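Local coordinates for uncharacterized protein (Helicobacter pylori, PDB 4O5J) that probably attaches the bacterium to host tissue as an outer-membrane adhesin whose extracellular domain binds sialic acid-bearing sugars, at residues Gln43-Lys48 / Glu380-Tyr385; Ser50-Asn55 / Asp370-Leu374; Lys211-Lys217 / Ile231-Pro237; Tyr240-Asn245 / Ser310-Gln315. The contacts are given in a common frame with arbitrary orientation. Residue numbers count along the deposited sequence, not the author numbering.

Contact 1 (Gln43-Lys48 / Glu380-Tyr385); sequences QVASLK and EIVTAY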
loop_
_atom_site.group_PDB
_atom_site.type_symbol
_atom_site.label_atom_id
_atom_site.label_comp_id
_atom_site.label_asym_id
_atom_site.label_seq_id
_atom_site.Cartn_x
_atom_site.Cartn_y
_atom_site.Cartn_z
ATOM N N GLN A 43 27.638 11.486 22.189
ATOM C CA GLN A 43 28.133 10.964 20.912
ATOM C C GLN A 43 29.027 9.733 21.167
ATOM O O GLN A 43 28.871 8.699 20.531
ATOM C CB GLN A 43 28.852 12.070 20.177
ATOM C CG GLN A 43 29.374 11.680 18.830
ATOM C CD GLN A 43 30.021 12.872 18.151
ATOM O OE1 GLN A 43 29.645 14.032 18.388
ATOM N NE2 GLN A 43 31.007 12.599 17.304
ATOM N N VAL A 44 29.927 9.841 22.141
ATOM C CA VAL A 44 30.758 8.714 22.521
ATOM C C VAL A 44 29.910 7.516 22.963
ATOM O O VAL A 44 30.157 6.383 22.530
ATOM C CB VAL A 44 31.743 9.073 23.639
ATOM C CG1 VAL A 44 32.326 7.805 24.315
ATOM C CG2 VAL A 44 32.847 10.003 23.127
ATOM N N ALA A 45 28.926 7.756 23.832
ATOM C CA ALA A 45 28.062 6.678 24.336
ATOM C C ALA A 45 27.357 5.958 23.170
ATOM O O ALA A 45 27.240 4.741 23.186
ATOM C CB ALA A 45 27.020 7.205 25.336
ATOM N N SER A 46 26.852 6.693 22.187
ATOM C CA SER A 46 26.037 6.029 21.148
ATOM C C SER A 46 26.985 5.301 20.150
ATOM O O SER A 46 26.695 4.187 19.740
ATOM C CB SER A 46 25.033 6.944 20.454
ATOM O OG SER A 46 25.751 7.756 19.623
ATOM N N LEU A 47 28.111 5.933 19.822
ATOM C CA LEU A 47 29.155 5.274 19.077
ATOM C C LEU A 47 29.557 3.976 19.805
ATOM O O LEU A 47 29.612 2.897 19.206
ATOM C CB LEU A 47 30.356 6.190 18.909
ATOM C CG LEU A 47 30.089 7.244 17.864
ATOM C CD1 LEU A 47 31.217 8.236 17.828
ATOM C CD2 LEU A 47 29.928 6.544 16.550
ATOM N N LYS A 48 29.762 4.057 21.103
ATOM C CA LYS A 48 30.157 2.882 21.877
ATOM C C LYS A 48 29.083 1.773 21.720
ATOM O O LYS A 48 29.391 0.603 21.475
ATOM C CB LYS A 48 30.344 3.285 23.380
ATOM C CG LYS A 48 30.865 2.198 24.270
ATOM C CD LYS A 48 31.193 2.641 25.706
ATOM C CE LYS A 48 32.401 3.579 25.884
ATOM N NZ LYS A 48 32.904 3.574 27.319
ATOM N N GLU A 380 35.534 7.265 14.536
ATOM C CA GLU A 380 34.855 8.472 14.965
ATOM C C GLU A 380 34.861 8.592 16.513
ATOM O O GLU A 380 35.043 9.675 17.048
ATOM C CB GLU A 380 33.454 8.430 14.449
ATOM C CG GLU A 380 32.857 9.773 14.194
ATOM C CD GLU A 380 31.489 9.606 13.555
ATOM O OE1 GLU A 380 30.671 10.540 13.612
ATOM O OE2 GLU A 380 31.210 8.516 12.999
ATOM N N ILE A 381 34.701 7.463 17.209
ATOM C CA ILE A 381 34.683 7.442 18.635
ATOM C C ILE A 381 36.021 7.926 19.197
ATOM O O ILE A 381 36.037 8.605 20.246
ATOM C CB ILE A 381 34.342 6.052 19.194
ATOM C CG1 ILE A 381 33.912 6.181 20.675
ATOM C CG2 ILE A 381 35.549 5.092 19.054
ATOM C CD1 ILE A 381 33.103 5.015 21.204
ATOM N N VAL A 382 37.136 7.608 18.540
ATOM C CA VAL A 382 38.430 8.118 19.020
ATOM C C VAL A 382 38.447 9.662 18.968
ATOM O O VAL A 382 38.936 10.326 19.902
ATOM C CB VAL A 382 39.607 7.549 18.216
ATOM C CG1 VAL A 382 40.935 8.269 18.534
ATOM C CG2 VAL A 382 39.733 6.060 18.494
ATOM N N THR A 383 37.910 10.244 17.897
ATOM C CA THR A 383 37.834 11.705 17.793
ATOM C C THR A 383 36.907 12.341 18.831
ATOM O O THR A 383 37.208 13.375 19.414
ATOM C CB THR A 383 37.344 12.093 16.422
ATOM O OG1 THR A 383 38.386 11.782 15.539
ATOM C CG2 THR A 383 37.069 13.527 16.299
ATOM N N ALA A 384 35.776 11.707 19.067
ATOM C CA ALA A 384 34.780 12.258 19.949
ATOM C C ALA A 384 35.270 12.136 21.400
ATOM O O ALA A 384 35.057 13.027 22.216
ATOM C CB ALA A 384 33.450 11.546 19.747
ATOM N N TYR A 385 35.960 11.041 21.708
ATOM C CA TYR A 385 36.512 10.816 23.038
ATOM C C TYR A 385 37.575 11.850 23.305
ATOM O O TYR A 385 37.577 12.451 24.361
ATOM C CB TYR A 385 37.115 9.411 23.141
ATOM C CG TYR A 385 37.522 9.044 24.532
ATOM C CD1 TYR A 385 36.564 8.598 25.472
ATOM C CD2 TYR A 385 38.889 9.130 24.928
ATOM C CE1 TYR A 385 36.962 8.227 26.778
ATOM C CE2 TYR A 385 39.300 8.790 26.214
ATOM C CZ TYR A 385 38.336 8.345 27.147
ATOM O OH TYR A 385 38.746 7.954 28.429
#

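Contact 2 (Ser50-Asn55 / Asp370-Leu374); sequences SIQNAN and DVYNL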
loop_
_atom_site.group_PDB
_atom_site.type_symbol
_atom_site.label_atom_id
_atom_site.label_comp_id
_atom_site.label_asym_id
_atom_site.label_seq_id
_atom_site.Cartn_x
_atom_site.Cartn_y
_atom_site.Cartn_z
ATOM N N SER A 50 26.890 1.370 19.358
ATOM C CA SER A 50 26.819 0.910 17.991
ATOM C C SER A 50 27.936 -0.086 17.710
ATOM O O SER A 50 27.707 -1.144 17.106
ATOM C CB SER A 50 26.941 2.084 17.020
ATOM O OG SER A 50 25.736 2.807 16.987
ATOM N N ILE A 51 29.143 0.251 18.143
ATOM C CA ILE A 51 30.312 -0.611 17.966
ATOM C C ILE A 51 30.085 -1.912 18.713
ATOM O O ILE A 51 30.396 -3.005 18.238
ATOM C CB ILE A 51 31.593 0.088 18.464
ATOM C CG1 ILE A 51 31.870 1.315 17.581
ATOM C CG2 ILE A 51 32.794 -0.908 18.587
ATOM C CD1 ILE A 51 33.077 2.125 18.044
ATOM N N GLN A 52 29.566 -1.808 19.910
ATOM C CA GLN A 52 29.305 -3.020 20.658
ATOM C C GLN A 52 28.228 -3.881 19.923
ATOM O O GLN A 52 28.348 -5.102 19.841
ATOM C CB GLN A 52 28.920 -2.644 22.082
ATOM C CG GLN A 52 28.477 -3.816 22.890
ATOM C CD GLN A 52 27.749 -3.398 24.135
ATOM O OE1 GLN A 52 28.305 -2.654 24.989
ATOM N NE2 GLN A 52 26.484 -3.869 24.267
ATOM N N ASN A 53 27.222 -3.226 19.363
ATOM C CA ASN A 53 26.172 -3.933 18.622
ATOM C C ASN A 53 26.757 -4.703 17.440
ATOM O O ASN A 53 26.433 -5.869 17.256
ATOM C CB ASN A 53 25.119 -2.977 18.123
ATOM C CG ASN A 53 24.221 -2.478 19.240
ATOM O OD1 ASN A 53 24.315 -2.936 20.370
ATOM N ND2 ASN A 53 23.351 -1.535 18.923
ATOM N N ALA A 54 27.662 -4.066 16.685
ATOM C CA ALA A 54 28.229 -4.677 15.501
ATOM C C ALA A 54 29.051 -5.874 15.920
ATOM O O ALA A 54 29.044 -6.871 15.241
ATOM C CB ALA A 54 29.085 -3.701 14.719
ATOM N N ASN A 55 29.714 -5.792 17.065
ATOM C CA ASN A 55 30.480 -6.920 17.583
ATOM C C ASN A 55 29.684 -8.013 18.306
ATOM O O ASN A 55 30.270 -8.984 18.799
ATOM C CB ASN A 55 31.596 -6.398 18.489
ATOM C CG ASN A 55 32.618 -5.664 17.704
ATOM O OD1 ASN A 55 32.852 -5.968 16.589
ATOM N ND2 ASN A 55 33.165 -4.695 18.241
ATOM N N ASP A 370 24.706 -0.424 12.155
ATOM C CA ASP A 370 25.922 -0.456 12.982
ATOM C C ASP A 370 26.965 -1.425 12.396
ATOM O O ASP A 370 28.169 -1.145 12.411
ATOM C CB ASP A 370 25.582 -0.901 14.392
ATOM C CG ASP A 370 24.700 0.140 15.165
ATOM O OD1 ASP A 370 24.707 1.365 14.820
ATOM O OD2 ASP A 370 23.998 -0.258 16.141
ATOM N N VAL A 371 26.514 -2.582 11.925
ATOM C CA VAL A 371 27.414 -3.554 11.241
ATOM C C VAL A 371 28.059 -2.855 10.081
ATOM O O VAL A 371 29.255 -2.929 9.911
ATOM C CB VAL A 371 26.663 -4.820 10.789
ATOM C CG1 VAL A 371 27.503 -5.701 9.830
ATOM C CG2 VAL A 371 26.218 -5.615 12.012
ATOM N N TYR A 372 27.279 -2.120 9.304
ATOM C CA TYR A 372 27.856 -1.426 8.170
ATOM C C TYR A 372 28.831 -0.303 8.541
ATOM O O TYR A 372 29.814 -0.093 7.851
ATOM C CB TYR A 372 26.762 -0.865 7.333
ATOM C CG TYR A 372 27.238 -0.133 6.109
ATOM C CD1 TYR A 372 27.799 -0.812 5.024
ATOM C CD2 TYR A 372 27.103 1.252 6.026
ATOM C CE1 TYR A 372 28.207 -0.117 3.900
ATOM C CE2 TYR A 372 27.521 1.956 4.918
ATOM C CZ TYR A 372 28.035 1.272 3.864
ATOM O OH TYR A 372 28.432 1.999 2.773
ATOM N N ASN A 373 28.538 0.443 9.595
ATOM C CA ASN A 373 29.353 1.575 9.995
ATOM C C ASN A 373 30.490 1.249 10.968
ATOM O O ASN A 373 31.193 2.165 11.419
ATOM C CB ASN A 373 28.465 2.646 10.619
ATOM C CG ASN A 373 27.593 3.284 9.602
ATOM O OD1 ASN A 373 26.420 3.349 9.761
ATOM N ND2 ASN A 373 28.177 3.699 8.513
ATOM N N LEU A 374 30.683 -0.038 11.264
ATOM C CA LEU A 374 31.628 -0.423 12.314
ATOM C C LEU A 374 32.961 0.254 12.193
ATOM O O LEU A 374 33.428 0.925 13.098
ATOM C CB LEU A 374 31.837 -1.930 12.252
ATOM C CG LEU A 374 32.877 -2.493 13.262
ATOM C CD1 LEU A 374 32.593 -1.841 14.681
ATOM C CD2 LEU A 374 32.657 -4.050 13.470
#

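Contact 3 (Lys211-Lys217 / Ile231-Pro237); sequences KTAMMWK and ITSTNYP. With EDO (1,2-ethanediol), chain B.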
loop_
_atom_site.group_PDB
_atom_site.type_symbol
_atom_site.label_atom_id
_atom_site.label_comp_id
_atom_site.label_asym_id
_atom_site.label_seq_id
_atom_site.Cartn_x
_atom_site.Cartn_y
_atom_site.Cartn_z
ATOM N N LYS A 211 -13.697 11.215 -20.320
ATOM C CA LYS A 211 -14.388 12.431 -19.878
ATOM C C LYS A 211 -15.883 12.195 -19.725
ATOM O O LYS A 211 -16.698 12.810 -20.382
ATOM C CB LYS A 211 -14.100 13.569 -20.809
ATOM C CG LYS A 211 -12.682 13.976 -20.695
ATOM C CD LYS A 211 -12.655 15.359 -20.101
ATOM C CE LYS A 211 -13.540 16.356 -20.891
ATOM N NZ LYS A 211 -13.328 17.791 -20.501
ATOM N N THR A 212 -16.227 11.284 -18.848
ATOM C CA THR A 212 -17.592 10.971 -18.522
ATOM C C THR A 212 -17.751 11.177 -17.016
ATOM O O THR A 212 -17.023 10.561 -16.220
ATOM C CB THR A 212 -17.892 9.492 -18.860
ATOM O OG1 THR A 212 -17.891 9.371 -20.320
ATOM C CG2 THR A 212 -19.295 9.100 -18.369
ATOM N N ALA A 213 -18.707 12.005 -16.616
ATOM C CA ALA A 213 -18.901 12.280 -15.166
ATOM C C ALA A 213 -19.756 11.216 -14.534
ATOM O O ALA A 213 -20.630 10.648 -15.201
ATOM C CB ALA A 213 -19.535 13.675 -15.012
ATOM N N MET A 214 -19.532 10.911 -13.258
ATOM C CA MET A 214 -20.390 9.954 -12.591
ATOM C C MET A 214 -21.488 10.647 -11.784
ATOM O O MET A 214 -21.225 11.610 -11.011
ATOM C CB MET A 214 -19.558 8.959 -11.726
ATOM C CG MET A 214 -18.730 9.588 -10.651
ATOM S SD MET A 214 -17.729 8.373 -9.729
ATOM C CE MET A 214 -18.984 7.385 -8.883
ATOM N N MET A 215 -22.725 10.171 -11.932
ATOM C CA MET A 215 -23.867 10.735 -11.223
ATOM C C MET A 215 -24.107 9.926 -9.935
ATOM O O MET A 215 -24.776 8.866 -9.972
ATOM C CB MET A 215 -25.098 10.675 -12.123
ATOM C CG MET A 215 -24.931 11.492 -13.400
ATOM S SD MET A 215 -26.355 11.380 -14.553
ATOM C CE MET A 215 -26.201 9.674 -15.150
ATOM N N TRP A 216 -23.561 10.377 -8.817
ATOM C CA TRP A 216 -23.715 9.647 -7.545
ATOM C C TRP A 216 -25.159 9.474 -7.121
ATOM O O TRP A 216 -25.475 8.541 -6.402
ATOM C CB TRP A 216 -22.923 10.281 -6.415
ATOM C CG TRP A 216 -21.448 10.057 -6.523
ATOM C CD1 TRP A 216 -20.572 10.674 -7.386
ATOM C CD2 TRP A 216 -20.638 9.183 -5.678
ATOM N NE1 TRP A 216 -19.268 10.211 -7.166
ATOM C CE2 TRP A 216 -19.272 9.310 -6.127
ATOM C CE3 TRP A 216 -20.919 8.327 -4.602
ATOM C CZ2 TRP A 216 -18.234 8.619 -5.522
ATOM C CZ3 TRP A 216 -19.897 7.630 -4.005
ATOM C CH2 TRP A 216 -18.566 7.754 -4.445
ATOM N N LYS A 217 -26.059 10.370 -7.566
ATOM C CA LYS A 217 -27.461 10.232 -7.228
ATOM C C LYS A 217 -28.050 8.934 -7.809
ATOM O O LYS A 217 -29.059 8.416 -7.274
ATOM C CB LYS A 217 -28.256 11.445 -7.726
ATOM C CG LYS A 217 -29.694 11.461 -7.282
ATOM C CD LYS A 217 -29.793 11.545 -5.701
ATOM C CE LYS A 217 -31.270 11.534 -5.246
ATOM N NZ LYS A 217 -31.382 11.564 -3.767
ATOM N N ILE A 231 -24.255 10.859 -0.719
ATOM C CA ILE A 231 -23.547 11.579 -1.803
ATOM C C ILE A 231 -24.400 11.598 -3.048
ATOM O O ILE A 231 -24.825 10.533 -3.549
ATOM C CB ILE A 231 -22.196 10.950 -2.088
ATOM C CG1 ILE A 231 -21.384 10.884 -0.791
ATOM C CG2 ILE A 231 -21.491 11.710 -3.197
ATOM C CD1 ILE A 231 -20.125 10.067 -0.910
ATOM N N THR A 232 -24.674 12.820 -3.558
ATOM C CA THR A 232 -25.660 13.014 -4.623
ATOM C C THR A 232 -25.099 13.900 -5.732
ATOM O O THR A 232 -25.817 14.300 -6.641
ATOM C CB THR A 232 -26.956 13.695 -4.079
ATOM O OG1 THR A 232 -26.622 15.039 -3.710
ATOM C CG2 THR A 232 -27.524 12.962 -2.881
ATOM N N SER A 233 -23.835 14.282 -5.613
ATOM C CA SER A 233 -23.236 15.178 -6.569
ATOM C C SER A 233 -22.864 14.404 -7.897
ATOM O O SER A 233 -22.880 13.180 -7.966
ATOM C CB SER A 233 -21.980 15.783 -6.008
ATOM O OG SER A 233 -21.013 14.802 -5.695
ATOM N N THR A 234 -22.527 15.151 -8.925
ATOM C CA THR A 234 -22.153 14.638 -10.230
ATOM C C THR A 234 -20.874 15.262 -10.670
ATOM O O THR A 234 -20.766 16.462 -10.730
ATOM C CB THR A 234 -23.211 14.957 -11.302
ATOM O OG1 THR A 234 -24.430 14.227 -11.007
ATOM C CG2 THR A 234 -22.695 14.545 -12.726
ATOM N N ASN A 235 -19.869 14.454 -10.994
ATOM C CA ASN A 235 -18.588 15.019 -11.425
ATOM C C ASN A 235 -17.673 13.930 -11.963
ATOM O O ASN A 235 -17.960 12.736 -11.752
ATOM C CB ASN A 235 -17.913 15.755 -10.263
ATOM C CG ASN A 235 -17.109 16.964 -10.756
ATOM O OD1 ASN A 235 -16.556 16.972 -11.867
ATOM N ND2 ASN A 235 -17.053 17.995 -9.926
ATOM N N TYR A 236 -16.590 14.307 -12.636
ATOM C CA TYR A 236 -15.655 13.289 -13.157
ATOM C C TYR A 236 -15.028 12.553 -11.980
ATOM O O TYR A 236 -14.797 13.130 -10.930
ATOM C CB TYR A 236 -14.561 13.921 -14.019
ATOM C CG TYR A 236 -15.137 14.713 -15.116
ATOM C CD1 TYR A 236 -15.707 14.079 -16.215
ATOM C CD2 TYR A 236 -15.183 16.126 -15.069
ATOM C CE1 TYR A 236 -16.270 14.832 -17.297
ATOM C CE2 TYR A 236 -15.773 16.862 -16.114
ATOM C CZ TYR A 236 -16.296 16.177 -17.218
ATOM O OH TYR A 236 -16.908 16.868 -18.213
ATOM N N PRO A 237 -14.751 11.269 -12.153
ATOM C CA PRO A 237 -14.158 10.476 -11.056
ATOM C C PRO A 237 -12.920 11.120 -10.444
ATOM O O PRO A 237 -12.676 10.949 -9.253
ATOM C CB PRO A 237 -13.802 9.141 -11.747
ATOM C CG PRO A 237 -14.848 9.036 -12.808
ATOM C CD PRO A 237 -15.109 10.449 -13.334
HETATM C C1 EDO B . -16.531 17.149 -6.188
HETATM O O1 EDO B . -17.760 17.294 -6.923
HETATM C C2 EDO B . -16.808 17.020 -4.685
HETATM O O2 EDO B . -15.899 16.069 -4.077
HETATM O O HOH W 1 -25.903 12.839 -9.100
#

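Contact 4 (Tyr240-Asn245 / Ser310-Gln315); sequences YAVFNN and SIPAEQ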
loop_
_atom_site.group_PDB
_atom_site.type_symbol
_atom_site.label_atom_id
_atom_site.label_comp_id
_atom_site.label_asym_id
_atom_site.label_seq_id
_atom_site.Cartn_x
_atom_site.Cartn_y
_atom_site.Cartn_z
ATOM N N TYR A 240 -13.132 12.933 -7.169
ATOM C CA TYR A 240 -13.456 12.266 -5.889
ATOM C C TYR A 240 -12.260 11.584 -5.286
ATOM O O TYR A 240 -11.525 10.835 -5.990
ATOM C CB TYR A 240 -14.579 11.288 -6.083
ATOM C CG TYR A 240 -15.880 11.956 -6.489
ATOM C CD1 TYR A 240 -16.793 12.432 -5.524
ATOM C CD2 TYR A 240 -16.207 12.130 -7.825
ATOM C CE1 TYR A 240 -17.966 13.029 -5.905
ATOM C CE2 TYR A 240 -17.369 12.758 -8.211
ATOM C CZ TYR A 240 -18.249 13.196 -7.253
ATOM O OH TYR A 240 -19.417 13.819 -7.658
ATOM N N ALA A 241 -12.019 11.834 -3.993
ATOM C CA ALA A 241 -10.850 11.310 -3.309
ATOM C C ALA A 241 -10.843 9.772 -3.291
ATOM O O ALA A 241 -9.779 9.144 -3.294
ATOM C CB ALA A 241 -10.739 11.895 -1.851
ATOM N N VAL A 242 -12.019 9.164 -3.225
ATOM C CA VAL A 242 -12.088 7.712 -3.161
ATOM C C VAL A 242 -11.467 7.152 -4.443
ATOM O O VAL A 242 -10.680 6.215 -4.386
ATOM C CB VAL A 242 -13.508 7.179 -2.966
ATOM C CG1 VAL A 242 -14.411 7.527 -4.134
ATOM C CG2 VAL A 242 -13.468 5.664 -2.733
ATOM N N PHE A 243 -11.784 7.759 -5.587
ATOM C CA PHE A 243 -11.206 7.351 -6.845
ATOM C C PHE A 243 -9.700 7.647 -6.907
ATOM O O PHE A 243 -8.886 6.735 -7.187
ATOM C CB PHE A 243 -11.898 7.990 -8.011
ATOM C CG PHE A 243 -11.283 7.590 -9.368
ATOM C CD1 PHE A 243 -11.588 6.370 -9.959
ATOM C CD2 PHE A 243 -10.343 8.425 -10.002
ATOM C CE1 PHE A 243 -10.990 6.010 -11.176
ATOM C CE2 PHE A 243 -9.774 8.090 -11.173
ATOM C CZ PHE A 243 -10.097 6.880 -11.780
ATOM N N ASN A 244 -9.309 8.892 -6.673
ATOM C CA ASN A 244 -7.931 9.270 -6.766
ATOM C C ASN A 244 -7.043 8.462 -5.826
ATOM O O ASN A 244 -5.969 8.003 -6.224
ATOM C CB ASN A 244 -7.767 10.753 -6.486
ATOM C CG ASN A 244 -8.501 11.610 -7.504
ATOM O OD1 ASN A 244 -8.712 11.174 -8.651
ATOM N ND2 ASN A 244 -8.938 12.780 -7.102
ATOM N N ASN A 245 -7.465 8.322 -4.569
ATOM C CA ASN A 245 -6.646 7.640 -3.601
ATOM C C ASN A 245 -6.449 6.145 -4.014
ATOM O O ASN A 245 -5.352 5.620 -3.932
ATOM C CB ASN A 245 -7.256 7.717 -2.220
ATOM C CG ASN A 245 -6.961 9.054 -1.545
ATOM O OD1 ASN A 245 -6.518 10.008 -2.186
ATOM N ND2 ASN A 245 -7.203 9.112 -0.235
ATOM N N SER A 310 -7.375 8.463 4.251
ATOM C CA SER A 310 -7.551 9.805 3.759
ATOM C C SER A 310 -8.833 9.876 2.931
ATOM O O SER A 310 -9.158 10.934 2.399
ATOM C CB SER A 310 -6.423 10.168 2.780
ATOM O OG SER A 310 -5.324 10.363 3.427
ATOM N N ILE A 311 -9.522 8.759 2.730
ATOM C CA ILE A 311 -10.754 8.767 1.967
ATOM C C ILE A 311 -11.878 9.304 2.859
ATOM O O ILE A 311 -12.065 8.801 3.942
ATOM C CB ILE A 311 -11.137 7.377 1.473
ATOM C CG1 ILE A 311 -10.085 6.855 0.488
ATOM C CG2 ILE A 311 -12.541 7.385 0.832
ATOM C CD1 ILE A 311 -10.261 5.359 0.116
ATOM N N PRO A 312 -12.633 10.329 2.406
ATOM C CA PRO A 312 -13.677 10.878 3.297
ATOM C C PRO A 312 -14.619 9.723 3.688
ATOM O O PRO A 312 -14.957 8.833 2.877
ATOM C CB PRO A 312 -14.378 11.935 2.434
ATOM C CG PRO A 312 -13.312 12.359 1.415
ATOM C CD PRO A 312 -12.442 11.118 1.196
ATOM N N ALA A 313 -14.975 9.700 4.941
ATOM C CA ALA A 313 -15.777 8.695 5.622
ATOM C C ALA A 313 -17.008 8.281 4.836
ATOM O O ALA A 313 -17.343 7.109 4.804
ATOM C CB ALA A 313 -16.181 9.176 7.114
ATOM N N GLU A 314 -17.735 9.231 4.273
ATOM C CA GLU A 314 -18.954 8.905 3.590
ATOM C C GLU A 314 -18.644 8.167 2.273
ATOM O O GLU A 314 -19.392 7.272 1.878
ATOM C CB GLU A 314 -19.712 10.199 3.273
ATOM C CG GLU A 314 -21.055 9.917 2.626
ATOM C CD GLU A 314 -22.071 9.228 3.540
ATOM O OE1 GLU A 314 -21.978 9.439 4.777
ATOM O OE2 GLU A 314 -22.973 8.510 3.024
ATOM N N GLN A 315 -17.584 8.556 1.587
ATOM C CA GLN A 315 -17.185 7.852 0.352
ATOM C C GLN A 315 -16.738 6.434 0.694
ATOM O O GLN A 315 -17.069 5.493 -0.022
ATOM C CB GLN A 315 -16.083 8.599 -0.387
ATOM C CG GLN A 315 -16.587 9.916 -0.947
ATOM C CD GLN A 315 -15.452 10.693 -1.583
ATOM O OE1 GLN A 315 -14.397 10.149 -1.871
ATOM N NE2 GLN A 315 -15.680 11.992 -1.830
HETATM O O HOH W 2 -13.519 13.974 -2.516
#

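Contact 1 (Gln43-Lys48 / Glu380-Tyr385)
Segment 380-385 of the long helix 343-396 runs nearly antiparallel to 43-48: the short axes lie 9.2 Å apart at closest and their directions differ by 157°. E380 starts the contact at its margin, where L47 CD1 lies 4.1 Å from E380 CB and the carboxylate is left at the edge, a fitting place for a charge. I381 comes next and has the largest area covered. Its CD1 reaches V44 O and K48 N, each at 3.5 Å, and L47 CB at 3.8 Å, so the branched chain lies against the other helix's backbone, whose own K48 N to V44 O bond is already made. One turn on from E380, A384 offers a small methyl: V44 CG2 packs 3.8 Å from A384 CB, and the Q43 amide NE2 lies 3.6 Å from that same CB. Y385 closes the row, its backbone N 3.6 Å from V44 CG2 and its ring turning an edge to V44 CG1. No hydrogen bond crosses, so apolar packing joins the two helices. The two helices pack as an antiparallel pair, in which helix 29-54 near the start of the modelled chain lies beside helix 343-396 near its end.

Contact 2 (Ser50-Asn55 / Asp370-Leu374)
Two helices cross steeply here, at 102° between directions, with their short axes 8.2 Å apart at closest. A54 suits so close an approach because it is small: its CA is 4.5 Å from that of V371, and its CB settles 3.6 Å from D370 O and 3.9 Å from V371 CA, a methyl bump against the backbone of the other helix. L374 is the large knob on the opposing side. Its leucine fork enters the hollow between I51, A54 and N55, with CD1 4.0 Å from I51 CG2 and CD2 3.8 Å from A54 CB and 3.7 Å from N55 OD1. D370 points toward the other helix, and its buried carboxylate is met by polar groups: S50 OG donates to D370 OD1 at 2.8 Å and N53 ND2 to D370 OD2 at 3.1 Å, so a short hydroxyl and a slightly longer amide each serve one oxygen. N53 OD1 in turn accepts from Q49, one turn back. The contact joins the last turn of helix 29-54 to helix 343-396. Helix 57-76 approaches through L59 on N53 and V60 on V371, while helix 281-309 adds A284 against V371 and K285 against Y372.

Contact 3 (Lys211-Lys217 / Ile231-Pro237)
Both segments are extended at their centres and pair as a short antiparallel ladder. M214 and N235 form a hydrogen-bonded pair, M214 N to N235 O at 2.8 Å and N235 N to M214 O at 3.2 Å; M215 and T234 follow as a non-hydrogen-bonded pair with CA atoms 4.4 Å apart. W216 N then reaches S233 O at 3.0 Å. Backbone of N141 and T107 also bonds to A213 and M215. On the face of M214 and N235, the flexible thioether lies beside proline, M214 SD 4.3 Å from P237 CG. The other face carries M215 and T234. At the ends larger side chains pack across: W216 CD2 lies 3.6 Å from I231 CG2, its ring also meeting those of Y240 and Y318, and the ring of Y236 takes A213 CB over one face. At the W216 end of the ladder a water accepts from K217 N and donates to T232 O and T234 OG1, which also bonds N135 O. N235 ND2 holds an ethanediol, probably from the crystallisation liquor. Main-chain bonds set the register of this two-stranded antiparallel pairing whatever its side chains; apolar contacts pack around them, and no direct side-chain hydrogen bond joins the segments.

Contact 4 (Tyr240-Asn245 / Ser310-Gln315)
Y240 stands at the N-cap position, immediately before helix 241-268. Its ring turns an edge to the Q315 amide, with Y240 CD1 3.9 Å from Q315 NE2, while its hydroxyl bonds S233. A241 opens the helix, and its small CB fits against the proline ring, 3.6 Å from P312 CD. A water accepts from A241 N at 3.0 Å and from Q315 NE2 at 3.0 Å, linking the backbone to the amide. V242 supplies the direct bond: V242 N donates to Q315 OE1 at 2.9 Å. The first amides of a helix have no partner one turn back, and the long side chain of Q315 is able to reach across and serve this one from another segment, its NE2 meeting the water as its OE1 takes the amide. V242 CB also packs 3.9 Å from I311 CG2, branched aliphatic against branched aliphatic. One turn on from A241, N245 points its amide back at the partner, with N245 ND2 3.3 Å from S310 CB and 3.7 Å from I311 CG1; that ND2 bonds L307 O, near the end of helix 281-309. The contact therefore ties the start of helix 241-268 to the bend between helices 281-309 and 313-320. L319 of the latter also touches V242, and F243 packs on helix 193-209 through M204, I207 and A208.

Overall arrangement
Contacts 1 and 2 hold the same pair, helices 29-54 and 343-396, with centres 12 Å apart, and meet where I381 CG2 lies 4.0 Å from I51 CD1. Contact 1 is apolar and lies farthest from the chain's centre; contact 2 adds a buried carboxylate with two hydrogen bonds. Contacts 3 and 4 lie far from them, contact 3 about 62 Å from contact 1 between centres, and they touch each other: S233 OG and Y240 OH are 2.7 Å apart. Contact 3 relies on main-chain bonds between strands, contact 4 on a side chain serving a helix start. All four are partly buried, mixing buried with exposed residues; contact 4 lies nearest the chain's centre.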